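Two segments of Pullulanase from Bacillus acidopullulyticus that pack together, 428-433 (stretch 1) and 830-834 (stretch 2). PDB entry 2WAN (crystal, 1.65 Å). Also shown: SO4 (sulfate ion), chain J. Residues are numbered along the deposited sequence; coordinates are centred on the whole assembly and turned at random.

Stretch 1 428-433: ANPVDE
Stretch 2, residues 830-834: FRMTT

The guanidinium of Arg 831 is shared between a carboxylate of the other stretch and a sulfate ion, probably from the crystallisation liquor: NH1 donates to Asp 432 OD1 at 3.0 Å (150°), a salt bridge, and to sulfate O4 at 2.7 Å, while NH2 reaches sulfate O3 at 2.9 Å. Asp 432 OD1 and sulfate O4 both lie at the guanidinium edge, near its plane, where the N-H bonds point. Arg 831 has chi1 m, chi2 t, chi3 m and chi4 110°; Asp 432 is m, its CA-to-CB bond sideways, but the side-chain end comes nearer stretch 2.

Stretch 1 turns through a 3-10 segment, 430-432 (phi/psi -56/-29, -65/-9, -88/-1), with Asp 432 N to Asn 429 O and Glu 433 N to Pro 430 O both 3.0 Å. Asn 429 (-148/148, chi1 t) accepts from Val 431 N through OD1 at 3.1 Å, nearly straight. Stretch 2 has no regular helix or strand (831-833: -134/44, -58/149, -108/-12); 429-432 and 831-833 run antiparallel, the CA atoms of Val 431 and Arg 831 5.6 Å apart.

Buried Val 431 (m) sets CG2 3.3 Å from the carbonyl Arg 831 O and, methyl to methyl, 3.9 Å from Thr 833 CG2 (chi1 p), which also meets Asn 429 CG at 3.8 Å. Two waters donate across the seam: one to Asn 429 OD1 (3.1 Å) and Thr 833 O (2.6 Å), another to Asp 432 OD1 (2.8 Å) and Arg 831 O (2.7 Å).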

# COMPACT_ATOMS: atom_id res chain seq x y z
N ALA A 428 14.23 -17.96 4.08
CA ALA A 428 14.18 -18.43 2.68
C ALA A 428 12.91 -18.00 1.95
O ALA A 428 12.94 -17.73 0.75
CB ALA A 428 14.36 -19.95 2.62
N ASN A 429 11.80 -17.92 2.69
CA ASN A 429 10.51 -17.61 2.08
C ASN A 429 9.67 -16.84 3.10
O ASN A 429 9.81 -17.07 4.29
CB ASN A 429 9.79 -18.91 1.69
CG ASN A 429 8.59 -18.65 0.80
OD1 ASN A 429 7.49 -18.32 1.27
ND2 ASN A 429 8.81 -18.76 -0.51
N PRO A 430 8.80 -15.93 2.64
CA PRO A 430 7.96 -15.19 3.62
C PRO A 430 7.13 -16.07 4.55
O PRO A 430 6.85 -15.65 5.69
CB PRO A 430 7.06 -14.34 2.74
CG PRO A 430 7.96 -14.05 1.52
CD PRO A 430 8.70 -15.33 1.28
N VAL A 431 6.74 -17.27 4.10
CA VAL A 431 5.94 -18.17 4.96
C VAL A 431 6.68 -18.66 6.20
O VAL A 431 6.08 -19.27 7.09
CB VAL A 431 5.35 -19.41 4.20
CG1 VAL A 431 4.43 -18.96 3.04
CG2 VAL A 431 6.43 -20.38 3.71
N ASP A 432 7.99 -18.38 6.26
CA ASP A 432 8.83 -18.72 7.39
C ASP A 432 8.85 -17.64 8.47
O ASP A 432 9.51 -17.81 9.51
CB ASP A 432 10.28 -18.98 6.93
CG ASP A 432 10.37 -20.18 5.97
OD1 ASP A 432 9.57 -21.12 6.12
OD2 ASP A 432 11.22 -20.15 5.07
N GLU A 433 8.13 -16.54 8.25
CA GLU A 433 8.05 -15.48 9.27
C GLU A 433 6.80 -15.63 10.13
O GLU A 433 5.78 -16.09 9.65
CB GLU A 433 8.07 -14.08 8.64
CG GLU A 433 9.39 -13.78 7.91
CD GLU A 433 9.71 -12.31 7.76
OE1 GLU A 433 8.78 -11.47 7.84
OE2 GLU A 433 10.91 -12.00 7.56
N PHE A 830 3.75 -26.98 7.94
CA PHE A 830 2.88 -25.82 8.08
C PHE A 830 3.25 -24.64 7.18
O PHE A 830 2.50 -23.66 7.09
CB PHE A 830 2.88 -25.34 9.54
CG PHE A 830 2.24 -26.31 10.51
CD1 PHE A 830 0.87 -26.51 10.51
CD2 PHE A 830 3.04 -26.99 11.43
CE1 PHE A 830 0.28 -27.41 11.42
CE2 PHE A 830 2.47 -27.87 12.36
CZ PHE A 830 1.08 -28.09 12.34
N ARG A 831 4.40 -24.75 6.50
CA ARG A 831 5.02 -23.62 5.81
C ARG A 831 5.46 -24.04 4.40
O ARG A 831 6.56 -23.70 3.94
CB ARG A 831 6.22 -23.11 6.62
CG ARG A 831 5.81 -22.56 7.98
CD ARG A 831 7.03 -22.07 8.75
NE ARG A 831 7.69 -23.15 9.48
CZ ARG A 831 8.88 -23.68 9.20
NH1 ARG A 831 9.60 -23.29 8.14
NH2 ARG A 831 9.35 -24.64 9.98
N MET A 832 4.59 -24.78 3.72
CA MET A 832 4.86 -25.10 2.30
C MET A 832 5.00 -23.81 1.49
O MET A 832 4.40 -22.77 1.83
CB MET A 832 3.78 -26.02 1.74
CG MET A 832 3.84 -27.37 2.37
SD MET A 832 2.63 -28.52 1.68
CE MET A 832 1.39 -28.56 2.99
N THR A 833 5.83 -23.85 0.44
CA THR A 833 6.19 -22.61 -0.26
C THR A 833 5.56 -22.45 -1.66
O THR A 833 5.60 -21.36 -2.25
CB THR A 833 7.73 -22.46 -0.40
OG1 THR A 833 8.25 -23.54 -1.18
CG2 THR A 833 8.43 -22.44 1.00
N THR A 834 4.97 -23.52 -2.18
CA THR A 834 4.29 -23.45 -3.48
C THR A 834 2.88 -24.03 -3.43
O THR A 834 2.56 -24.88 -2.57
CB THR A 834 5.08 -24.20 -4.59
OG1 THR A 834 4.97 -25.61 -4.38
CG2 THR A 834 6.56 -23.79 -4.58
S SO4 J . 12.90 -24.71 8.57
O1 SO4 J . 13.89 -25.59 7.95
O2 SO4 J . 13.59 -23.71 9.41
O3 SO4 J . 12.03 -25.52 9.46
O4 SO4 J . 12.15 -24.01 7.51
O HOH W 1 5.36 -19.25 -0.79
O HOH W 2 9.18 -23.16 4.28